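Local coordinates for DinB-like domain-containing protein (Thermus thermophilus, PDB 2YQY) that is of unknown function but folds as a DinB-like four-helix bundle whose exposed histidine triad would be consistent with metal binding, at residues A[19-24]-A[56-61]; A[33-38]-A[45-50]; A[51-56]-A[157-162]; A[62-67]-A[133-138]. All coordinates share one frame; numbering follows the deposited sequence.

Contact 1: residues A[19-24]-A[56-61]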
# COMPACT_ATOMS: atom_id res chain seq x y z
N ALA A 19 2.15 6.38 -9.02
CA ALA A 19 2.16 7.81 -8.72
C ALA A 19 2.12 8.11 -7.22
O ALA A 19 2.88 8.96 -6.74
CB ALA A 19 0.98 8.54 -9.45
N SER A 20 1.24 7.45 -6.48
CA SER A 20 1.08 7.74 -5.06
C SER A 20 2.35 7.29 -4.30
O SER A 20 2.72 7.90 -3.30
CB SER A 20 -0.22 7.11 -4.48
OG SER A 20 -0.29 5.70 -4.70
N ARG A 21 3.01 6.24 -4.78
CA ARG A 21 4.26 5.80 -4.19
C ARG A 21 5.40 6.80 -4.39
O ARG A 21 6.15 7.09 -3.44
CB ARG A 21 4.65 4.38 -4.66
CG ARG A 21 5.98 3.86 -4.08
CD ARG A 21 6.01 3.90 -2.53
NE ARG A 21 4.90 3.16 -1.92
CZ ARG A 21 5.01 1.93 -1.44
NH1 ARG A 21 6.19 1.30 -1.49
NH2 ARG A 21 3.95 1.32 -0.90
N LYS A 22 5.54 7.36 -5.58
CA LYS A 22 6.50 8.45 -5.78
C LYS A 22 6.22 9.61 -4.78
O LYS A 22 7.13 10.13 -4.16
CB LYS A 22 6.47 8.93 -7.23
CG LYS A 22 6.81 7.83 -8.22
CD LYS A 22 6.61 8.24 -9.67
CE LYS A 22 6.98 7.10 -10.62
NZ LYS A 22 6.37 7.32 -11.96
N ALA A 23 4.95 9.99 -4.66
CA ALA A 23 4.52 11.08 -3.79
C ALA A 23 4.85 10.75 -2.32
O ALA A 23 5.41 11.57 -1.59
CB ALA A 23 3.02 11.35 -3.98
N LEU A 24 4.53 9.53 -1.89
CA LEU A 24 4.83 9.09 -0.53
C LEU A 24 6.33 9.09 -0.23
O LEU A 24 6.75 9.58 0.82
CB LEU A 24 4.24 7.68 -0.25
CG LEU A 24 4.60 7.10 1.13
CD1 LEU A 24 4.06 7.99 2.25
CD2 LEU A 24 4.05 5.67 1.31
N LEU A 56 2.76 -2.97 5.04
CA LEU A 56 2.22 -4.28 5.49
C LEU A 56 0.95 -4.64 4.65
O LEU A 56 0.76 -5.81 4.23
CB LEU A 56 1.91 -4.29 6.98
CG LEU A 56 3.17 -4.09 7.84
CD1 LEU A 56 2.85 -3.93 9.36
CD2 LEU A 56 4.18 -5.23 7.59
N VAL A 57 0.13 -3.64 4.37
CA VAL A 57 -1.08 -3.89 3.61
C VAL A 57 -0.73 -4.30 2.16
O VAL A 57 -1.42 -5.15 1.58
CB VAL A 57 -2.07 -2.70 3.69
CG1 VAL A 57 -3.24 -2.86 2.68
CG2 VAL A 57 -2.62 -2.55 5.16
N GLU A 58 0.32 -3.72 1.58
CA GLU A 58 0.73 -4.13 0.23
C GLU A 58 1.29 -5.54 0.24
O GLU A 58 1.07 -6.31 -0.67
CB GLU A 58 1.81 -3.23 -0.34
CG GLU A 58 1.33 -1.82 -0.54
CD GLU A 58 1.92 -1.11 -1.75
OE1 GLU A 58 3.02 -1.48 -2.25
OE2 GLU A 58 1.26 -0.14 -2.16
N ASP A 59 2.02 -5.89 1.30
CA ASP A 59 2.51 -7.26 1.44
C ASP A 59 1.35 -8.26 1.51
O ASP A 59 1.34 -9.26 0.82
CB ASP A 59 3.43 -7.39 2.65
CG ASP A 59 3.94 -8.80 2.83
OD1 ASP A 59 4.97 -9.13 2.22
OD2 ASP A 59 3.31 -9.59 3.57
N SER A 60 0.38 -7.93 2.35
CA SER A 60 -0.79 -8.75 2.59
C SER A 60 -1.59 -8.90 1.26
O SER A 60 -1.96 -10.04 0.84
CB SER A 60 -1.59 -8.03 3.68
OG SER A 60 -2.74 -8.75 3.98
N THR A 61 -1.78 -7.78 0.57
CA THR A 61 -2.47 -7.77 -0.76
C THR A 61 -1.79 -8.70 -1.75
O THR A 61 -2.45 -9.50 -2.47
CB THR A 61 -2.50 -6.35 -1.36
OG1 THR A 61 -3.19 -5.49 -0.44
CG2 THR A 61 -3.22 -6.34 -2.75
O HOH W 1 4.90 -1.21 -0.15
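R21, on helix 10-30, reaches across the bundle interior to meet E58, on helix 47-71. Their CA atoms lie 11.4 Å apart, so two long charged side chains have to span the gap. At V57 the second helix turns to another neighbour, its side chain resting on H155 of helix 153-165. One residue on, E58 points at the first helix and carries the whole contact. Its OE1 forms a salt bridge with R21 NH2 at 3.2 Å, while OE2 lies at 3.3 Å from the same NH2. The nitrogen thus sits over the carboxylate rather than end-on to one oxygen; the two planes are only 26° from parallel, and the side chains run past one another in opposite senses. A water at the guanidinium edge closes the triangle: it accepts from R21 NH2 at 2.8 Å and donates to E58 OE1 at 2.8 Å. R21 arrives here because its chain, with CG anti to the backbone N (chi1 179°), bends at chi2 and chi3 instead of running straight. D59 takes no part in this pair and forms a salt bridge with R63. T61, a turn after V57, returns its OG1 to V57 O at 2.7 Å, which buries the hydroxyl against its own helix. Neither charge depends on the other alone: R21 NE is paired with E156 and E58 OE1 with R117. R21 and E58, both buried, are thus joined by E156 and R117 from the other two helices in a chain of alternating charges, which would probably favour keeping E58 ionised.

Contact 2: residues A[33-38]-A[45-50]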
# COMPACT_ATOMS: atom_id res chain seq x y z
N PRO A 33 12.96 15.28 10.24
CA PRO A 33 13.12 14.11 11.13
C PRO A 33 12.23 14.11 12.39
O PRO A 33 11.72 13.06 12.78
CB PRO A 33 14.60 14.17 11.53
CG PRO A 33 15.27 14.83 10.37
CD PRO A 33 14.27 15.80 9.80
N ALA A 34 12.06 15.28 13.01
CA ALA A 34 11.27 15.42 14.23
C ALA A 34 9.79 15.15 13.97
O ALA A 34 9.12 14.58 14.80
N TRP A 35 9.30 15.58 12.81
CA TRP A 35 7.91 15.35 12.40
C TRP A 35 7.60 13.88 12.08
O TRP A 35 6.48 13.40 12.34
CB TRP A 35 7.56 16.24 11.20
CG TRP A 35 6.17 16.05 10.67
CD1 TRP A 35 5.02 16.66 11.10
CD2 TRP A 35 5.79 15.18 9.59
NE1 TRP A 35 3.94 16.21 10.36
CE2 TRP A 35 4.39 15.31 9.43
CE3 TRP A 35 6.49 14.30 8.76
CZ2 TRP A 35 3.68 14.60 8.47
CZ3 TRP A 35 5.78 13.60 7.81
CH2 TRP A 35 4.40 13.75 7.67
N LEU A 36 8.57 13.19 11.49
CA LEU A 36 8.47 11.76 11.14
C LEU A 36 8.13 10.86 12.32
O LEU A 36 7.39 9.88 12.18
CB LEU A 36 9.76 11.27 10.48
CG LEU A 36 10.01 11.67 9.02
CD1 LEU A 36 11.31 11.02 8.55
CD2 LEU A 36 8.84 11.28 8.10
N SER A 37 8.71 11.20 13.47
CA SER A 37 8.57 10.47 14.72
C SER A 37 7.60 11.11 15.71
O SER A 37 7.52 10.67 16.83
CB SER A 37 9.94 10.35 15.39
OG SER A 37 10.81 9.55 14.62
N ALA A 38 6.89 12.15 15.29
CA ALA A 38 5.88 12.80 16.15
C ALA A 38 4.47 12.26 15.87
O ALA A 38 4.13 12.01 14.71
CB ALA A 38 5.93 14.34 15.99
N TRP A 45 -0.82 7.67 15.98
CA TRP A 45 0.42 7.11 15.46
C TRP A 45 1.24 8.18 14.71
O TRP A 45 0.75 9.28 14.45
CB TRP A 45 0.07 5.91 14.57
CG TRP A 45 -0.77 6.17 13.36
CD1 TRP A 45 -1.40 7.34 12.99
CD2 TRP A 45 -1.09 5.20 12.36
NE1 TRP A 45 -2.06 7.15 11.80
CE2 TRP A 45 -1.90 5.85 11.39
CE3 TRP A 45 -0.78 3.85 12.18
CZ2 TRP A 45 -2.39 5.19 10.24
CZ3 TRP A 45 -1.26 3.18 11.02
CH2 TRP A 45 -2.05 3.86 10.08
N THR A 46 2.49 7.83 14.35
CA THR A 46 3.40 8.76 13.66
C THR A 46 3.39 8.52 12.14
O THR A 46 2.87 7.52 11.71
CB THR A 46 4.82 8.57 14.13
OG1 THR A 46 5.27 7.31 13.65
CG2 THR A 46 4.92 8.66 15.71
N PRO A 47 3.92 9.48 11.33
CA PRO A 47 4.08 9.27 9.88
C PRO A 47 4.84 8.00 9.52
O PRO A 47 4.49 7.33 8.55
CB PRO A 47 4.86 10.49 9.43
CG PRO A 47 4.44 11.56 10.38
CD PRO A 47 4.31 10.86 11.72
N LEU A 48 5.88 7.66 10.27
CA LEU A 48 6.60 6.41 10.03
C LEU A 48 5.76 5.12 10.28
O LEU A 48 5.96 4.12 9.62
CB LEU A 48 7.90 6.38 10.84
CG LEU A 48 8.97 7.36 10.35
CD1 LEU A 48 10.09 7.49 11.41
CD2 LEU A 48 9.54 6.94 8.97
N MET A 49 4.88 5.16 11.26
CA MET A 49 3.93 4.06 11.50
C MET A 49 2.92 4.00 10.37
O MET A 49 2.56 2.92 9.92
CB MET A 49 3.22 4.26 12.83
CG MET A 49 4.13 4.12 14.04
SD MET A 49 3.48 4.61 15.67
CE MET A 49 5.04 5.09 16.34
N VAL A 50 2.47 5.17 9.90
CA VAL A 50 1.55 5.18 8.77
C VAL A 50 2.23 4.46 7.59
O VAL A 50 1.64 3.59 6.98
CB VAL A 50 1.15 6.62 8.35
CG1 VAL A 50 0.35 6.60 7.07
CG2 VAL A 50 0.37 7.31 9.48
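The carbonyl oxygen of L36 accepts one hydrogen bond across the contact, from L48 N at 3.3 Å, nearly straight at 160° and in the carbonyl plane, while the carbons P47 CD and T46 CB pack round the same oxygen. T46 suits the N-cap: its OG1, set between the backbone N and the carbonyl carbon (chi1 70°), accepts from M49 N at 3.2 Å. M49 SD receives a weak bond from T46 N, completing a capping box. P47, which needs no amide hydrogen in the first turn, turns its ring toward W35. P47 CG stands 3.5 Å from the centroid of the W35 six-membered ring, almost on the ring normal, a CH-pi contact over the face. With an alanine in place of W35, P47 CG would probably lose the ring face it packs on, and S166 O its indole N-H partner. Beside this, L36 CB packs on L48 CD1 at 3.9 Å. The turn between the first two long helices is thereby fastened to the start of helix 47-71: W35 also lies on L27 and L36 on L28 of helix 10-30, P47 touches L163 of helix 153-165, and L48 touches L106 and V109 of helix 106-126.

Contact 3: residues A[51-56]-A[157-162]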
# COMPACT_ATOMS: atom_id res chain seq x y z
N ALA A 51 3.47 4.84 7.28
CA ALA A 51 4.20 4.26 6.14
C ALA A 51 4.41 2.74 6.29
O ALA A 51 4.24 2.00 5.33
CB ALA A 51 5.55 4.98 5.96
N GLU A 52 4.78 2.29 7.49
CA GLU A 52 4.91 0.85 7.77
C GLU A 52 3.57 0.15 7.53
O GLU A 52 3.53 -0.93 6.92
CB GLU A 52 5.45 0.62 9.20
CG GLU A 52 5.23 -0.78 9.68
CD GLU A 52 5.39 -0.98 11.17
OE1 GLU A 52 5.31 -0.01 11.97
OE2 GLU A 52 5.61 -2.16 11.56
N HIS A 53 2.46 0.78 7.95
CA HIS A 53 1.11 0.25 7.69
C HIS A 53 0.83 0.06 6.19
O HIS A 53 0.35 -0.98 5.77
CB HIS A 53 0.05 1.17 8.30
CG HIS A 53 -1.37 0.74 8.01
ND1 HIS A 53 -1.93 -0.39 8.56
CD2 HIS A 53 -2.33 1.31 7.25
CE1 HIS A 53 -3.17 -0.52 8.12
NE2 HIS A 53 -3.44 0.51 7.33
N VAL A 54 1.12 1.08 5.40
CA VAL A 54 1.01 1.00 3.97
C VAL A 54 1.79 -0.22 3.40
O VAL A 54 1.24 -0.97 2.59
CB VAL A 54 1.48 2.33 3.28
CG1 VAL A 54 1.71 2.12 1.77
CG2 VAL A 54 0.45 3.46 3.56
N ALA A 55 3.06 -0.36 3.78
CA ALA A 55 3.88 -1.48 3.39
C ALA A 55 3.24 -2.84 3.80
O ALA A 55 3.22 -3.78 2.99
CB ALA A 55 5.30 -1.35 3.98
N LEU A 56 2.76 -2.97 5.04
CA LEU A 56 2.22 -4.28 5.49
C LEU A 56 0.95 -4.64 4.65
O LEU A 56 0.76 -5.81 4.23
CB LEU A 56 1.91 -4.29 6.98
CG LEU A 56 3.17 -4.09 7.84
CD1 LEU A 56 2.85 -3.93 9.36
CD2 LEU A 56 4.18 -5.23 7.59
N ALA A 157 -3.51 6.00 -1.39
CA ALA A 157 -3.96 7.38 -1.62
C ALA A 157 -4.51 7.98 -0.32
O ALA A 157 -4.22 9.12 0.06
CB ALA A 157 -5.00 7.46 -2.78
N HIS A 158 -5.30 7.19 0.38
CA HIS A 158 -5.89 7.63 1.64
C HIS A 158 -4.80 8.02 2.68
O HIS A 158 -4.87 9.11 3.32
CB HIS A 158 -6.77 6.53 2.21
CG HIS A 158 -7.21 6.81 3.60
ND1 HIS A 158 -8.38 7.48 3.89
CD2 HIS A 158 -6.61 6.58 4.79
CE1 HIS A 158 -8.49 7.64 5.20
NE2 HIS A 158 -7.42 7.11 5.77
N HIS A 159 -3.78 7.17 2.83
CA HIS A 159 -2.76 7.43 3.88
C HIS A 159 -1.81 8.55 3.48
O HIS A 159 -1.42 9.36 4.30
CB HIS A 159 -2.04 6.14 4.28
CG HIS A 159 -2.93 5.23 5.09
ND1 HIS A 159 -3.32 5.55 6.37
CD2 HIS A 159 -3.61 4.12 4.75
CE1 HIS A 159 -4.18 4.64 6.81
NE2 HIS A 159 -4.36 3.74 5.84
N LEU A 160 -1.48 8.62 2.20
CA LEU A 160 -0.74 9.77 1.67
C LEU A 160 -1.48 11.10 1.95
O LEU A 160 -0.90 12.05 2.44
CB LEU A 160 -0.51 9.58 0.16
CG LEU A 160 0.14 10.74 -0.61
CD1 LEU A 160 1.57 11.02 -0.07
CD2 LEU A 160 0.11 10.42 -2.12
N LYS A 161 -2.76 11.16 1.61
CA LYS A 161 -3.60 12.32 1.90
C LYS A 161 -3.60 12.73 3.39
O LYS A 161 -3.54 13.94 3.72
CB LYS A 161 -5.02 12.05 1.43
CG LYS A 161 -5.77 13.24 0.98
CD LYS A 161 -7.08 12.79 0.38
CE LYS A 161 -6.89 12.13 -0.98
NZ LYS A 161 -7.49 12.97 -2.06
N ALA A 162 -3.69 11.74 4.28
CA ALA A 162 -3.65 11.99 5.73
C ALA A 162 -2.31 12.59 6.19
O ALA A 162 -2.28 13.54 6.96
CB ALA A 162 -3.95 10.71 6.49
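Helices 47-71 and 153-165 come close at V54 and H159, whose CA atoms are 7.5 Å apart. The small, branched V54 suits this spacing, its CG2 lying 3.7 Å from H159 CB, so that the aliphatic base of the histidine rests on the valine and the imidazole is carried past it toward the surface. The H53 ring presents its CD2 edge to a face of H159, with H53 CD2 3.5 Å from H159 NE2, in an offset edge-to-face pair. Ring centroids are 5.0 Å apart and the planes stand at 75°. H53 swings its ring out with CG anti to the backbone N (chi1 177°), and the two side chains cross at about a right angle. The opposite face of H159 is covered by H158, whose CD2 stands over the ring centre. H155 joins the cluster, its ring meeting those of both H53 and H159, while W45 lies against H53. H155, E156 and H159 fit an HExxH pattern, its two histidines on one helix face; H155 and H159, with H53 of the neighbouring helix, probably make up the exposed histidine triad of this DinB-like bundle, a cluster resembling a metal site, though no metal is bound to these histidines here.

Contact 4: residues A[62-67]-A[133-138]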
# COMPACT_ATOMS: atom_id res chain seq x y z
N ALA A 62 -0.47 -8.60 -1.79
CA ALA A 62 0.33 -9.46 -2.68
C ALA A 62 0.11 -10.95 -2.37
O ALA A 62 -0.01 -11.76 -3.28
CB ALA A 62 1.78 -9.11 -2.57
N ARG A 63 0.03 -11.31 -1.09
CA ARG A 63 -0.26 -12.71 -0.73
C ARG A 63 -1.68 -13.14 -1.11
O ARG A 63 -1.92 -14.29 -1.45
CB ARG A 63 -0.05 -12.92 0.78
CG ARG A 63 1.37 -12.60 1.22
CD ARG A 63 1.62 -12.84 2.72
NE ARG A 63 2.85 -12.16 3.07
CZ ARG A 63 4.06 -12.66 2.84
NH1 ARG A 63 4.20 -13.89 2.35
NH2 ARG A 63 5.15 -11.96 3.15
N VAL A 64 -2.64 -12.22 -1.01
CA VAL A 64 -4.02 -12.51 -1.44
C VAL A 64 -4.02 -12.78 -2.92
O VAL A 64 -4.62 -13.77 -3.39
CB VAL A 64 -5.01 -11.34 -1.09
CG1 VAL A 64 -6.37 -11.56 -1.81
CG2 VAL A 64 -5.20 -11.23 0.45
N LEU A 65 -3.32 -11.91 -3.68
CA LEU A 65 -3.24 -12.12 -5.12
C LEU A 65 -2.60 -13.45 -5.43
O LEU A 65 -3.01 -14.13 -6.38
CB LEU A 65 -2.47 -10.98 -5.80
CG LEU A 65 -3.15 -9.58 -5.79
CD1 LEU A 65 -2.29 -8.48 -6.46
CD2 LEU A 65 -4.50 -9.65 -6.44
N ARG A 66 -1.55 -13.82 -4.70
CA ARG A 66 -0.92 -15.12 -4.93
C ARG A 66 -1.90 -16.25 -4.65
O ARG A 66 -1.95 -17.21 -5.39
CB ARG A 66 0.33 -15.27 -4.06
CG ARG A 66 1.11 -16.60 -4.27
CD ARG A 66 2.41 -16.60 -3.44
NE ARG A 66 2.10 -16.49 -2.01
CZ ARG A 66 2.99 -16.32 -1.03
NH1 ARG A 66 4.28 -16.24 -1.29
NH2 ARG A 66 2.58 -16.25 0.22
N ARG A 67 -2.66 -16.17 -3.56
CA ARG A 67 -3.68 -17.23 -3.30
C ARG A 67 -4.77 -17.28 -4.41
O ARG A 67 -5.14 -18.36 -4.91
CB ARG A 67 -4.34 -16.99 -1.95
CG ARG A 67 -5.09 -18.18 -1.39
CD ARG A 67 -5.85 -17.78 -0.08
NE ARG A 67 -6.24 -19.04 0.59
CZ ARG A 67 -7.39 -19.66 0.40
NH1 ARG A 67 -8.31 -19.12 -0.40
NH2 ARG A 67 -7.65 -20.81 1.01
N ALA A 133 -12.45 -15.29 -9.03
CA ALA A 133 -12.27 -15.83 -7.67
C ALA A 133 -12.13 -14.68 -6.68
O ALA A 133 -11.51 -13.66 -7.02
CB ALA A 133 -11.06 -16.77 -7.62
N THR A 134 -12.65 -14.86 -5.46
CA THR A 134 -12.68 -13.76 -4.49
C THR A 134 -12.06 -14.15 -3.15
O THR A 134 -12.00 -15.35 -2.78
CB THR A 134 -14.11 -13.16 -4.25
OG1 THR A 134 -14.91 -14.09 -3.55
CG2 THR A 134 -14.81 -12.71 -5.55
N PHE A 135 -11.57 -13.15 -2.44
CA PHE A 135 -11.06 -13.41 -1.10
C PHE A 135 -11.57 -12.22 -0.24
O PHE A 135 -11.63 -11.10 -0.76
CB PHE A 135 -9.52 -13.56 -1.10
CG PHE A 135 -8.95 -13.96 0.24
CD1 PHE A 135 -8.84 -15.30 0.60
CD2 PHE A 135 -8.61 -12.99 1.18
CE1 PHE A 135 -8.35 -15.67 1.87
CE2 PHE A 135 -8.14 -13.36 2.45
CZ PHE A 135 -8.01 -14.68 2.80
N PRO A 136 -11.97 -12.48 1.02
CA PRO A 136 -12.54 -11.38 1.82
C PRO A 136 -11.57 -10.28 2.24
O PRO A 136 -10.48 -10.57 2.79
CB PRO A 136 -13.18 -12.08 3.04
CG PRO A 136 -12.45 -13.42 3.14
CD PRO A 136 -12.06 -13.79 1.70
N HIS A 137 -11.97 -9.03 1.97
CA HIS A 137 -11.24 -7.85 2.42
C HIS A 137 -11.98 -7.39 3.68
O HIS A 137 -13.19 -7.34 3.69
CB HIS A 137 -11.22 -6.75 1.34
CG HIS A 137 -10.44 -5.52 1.74
ND1 HIS A 137 -9.25 -5.15 1.14
CD2 HIS A 137 -10.67 -4.61 2.72
CE1 HIS A 137 -8.79 -4.05 1.72
NE2 HIS A 137 -9.62 -3.71 2.69
N PRO A 138 -11.25 -7.12 4.77
CA PRO A 138 -11.91 -6.69 6.02
C PRO A 138 -12.94 -5.51 5.93
O PRO A 138 -13.91 -5.41 6.72
CB PRO A 138 -10.72 -6.31 6.93
CG PRO A 138 -9.48 -6.31 6.03
CD PRO A 138 -9.79 -7.31 4.94
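F135 lays its ring between V64 and R67, one turn apart on helix 47-71, so that a strand residue fits against the ridge of a helix. V64 takes the CD2-CE2 side: its CG1 is 3.8 Å from F135 CB and its CG2 is 3.9 Å from F135 CD2. R67 passes the other side, with CD 3.8 Å from F135 CE1 and NH1 4.0 Å from F135 CD1. The arginine chain is extended from CG to NE and crosses the phenylalanine at about a right angle, the guanidinium plane inclined 50° to the ring; its CD makes the closest approach, with NE and NH1 a little farther, and the charged end can stay near solvent. F135 reaches the helix with CG anti to its own N (chi1 -174°). P136 adds cover of its own, its CD standing 3.4 Å above one ring face. A serine at F135 would probably open a gap beside V64 and leave R67 CD without its apolar partner. The backbone of F135 is fixed separately: its carbonyl accepts from W148 NE1, and it forms backbone hydrogen bonds with L143. V64 itself touches W148, and L68 also meets the F135 side chain. The arrangement is that of a short strand, 135-137, between helix 106-126 and the short helix 145-149, packed on the outside of the four-helix bundle through F135, which meets V64 and R67.

In the fold
Helix 47-71 is common to all four contacts, from contact 2 at its start to contact 4, their centres 30 Å apart on opposite sides of the chain's centre. Contacts 1 and 3 lie in the middle, about 7 Å between centres; they share L56 and touch where R21 NH2 meets V54 CG1 at 3.6 Å. Thus the buried charge network lies directly behind the histidine cluster, with E156 of the HExxH pattern paired to R21. Contact 2 also borders that cluster, W45 CZ3 packing 3.6 Å from H53 CB. Contact 4 continues contact 1 along the helix, its centre about 16 Å from that of contact 1 and 19 Å from that of contact 3.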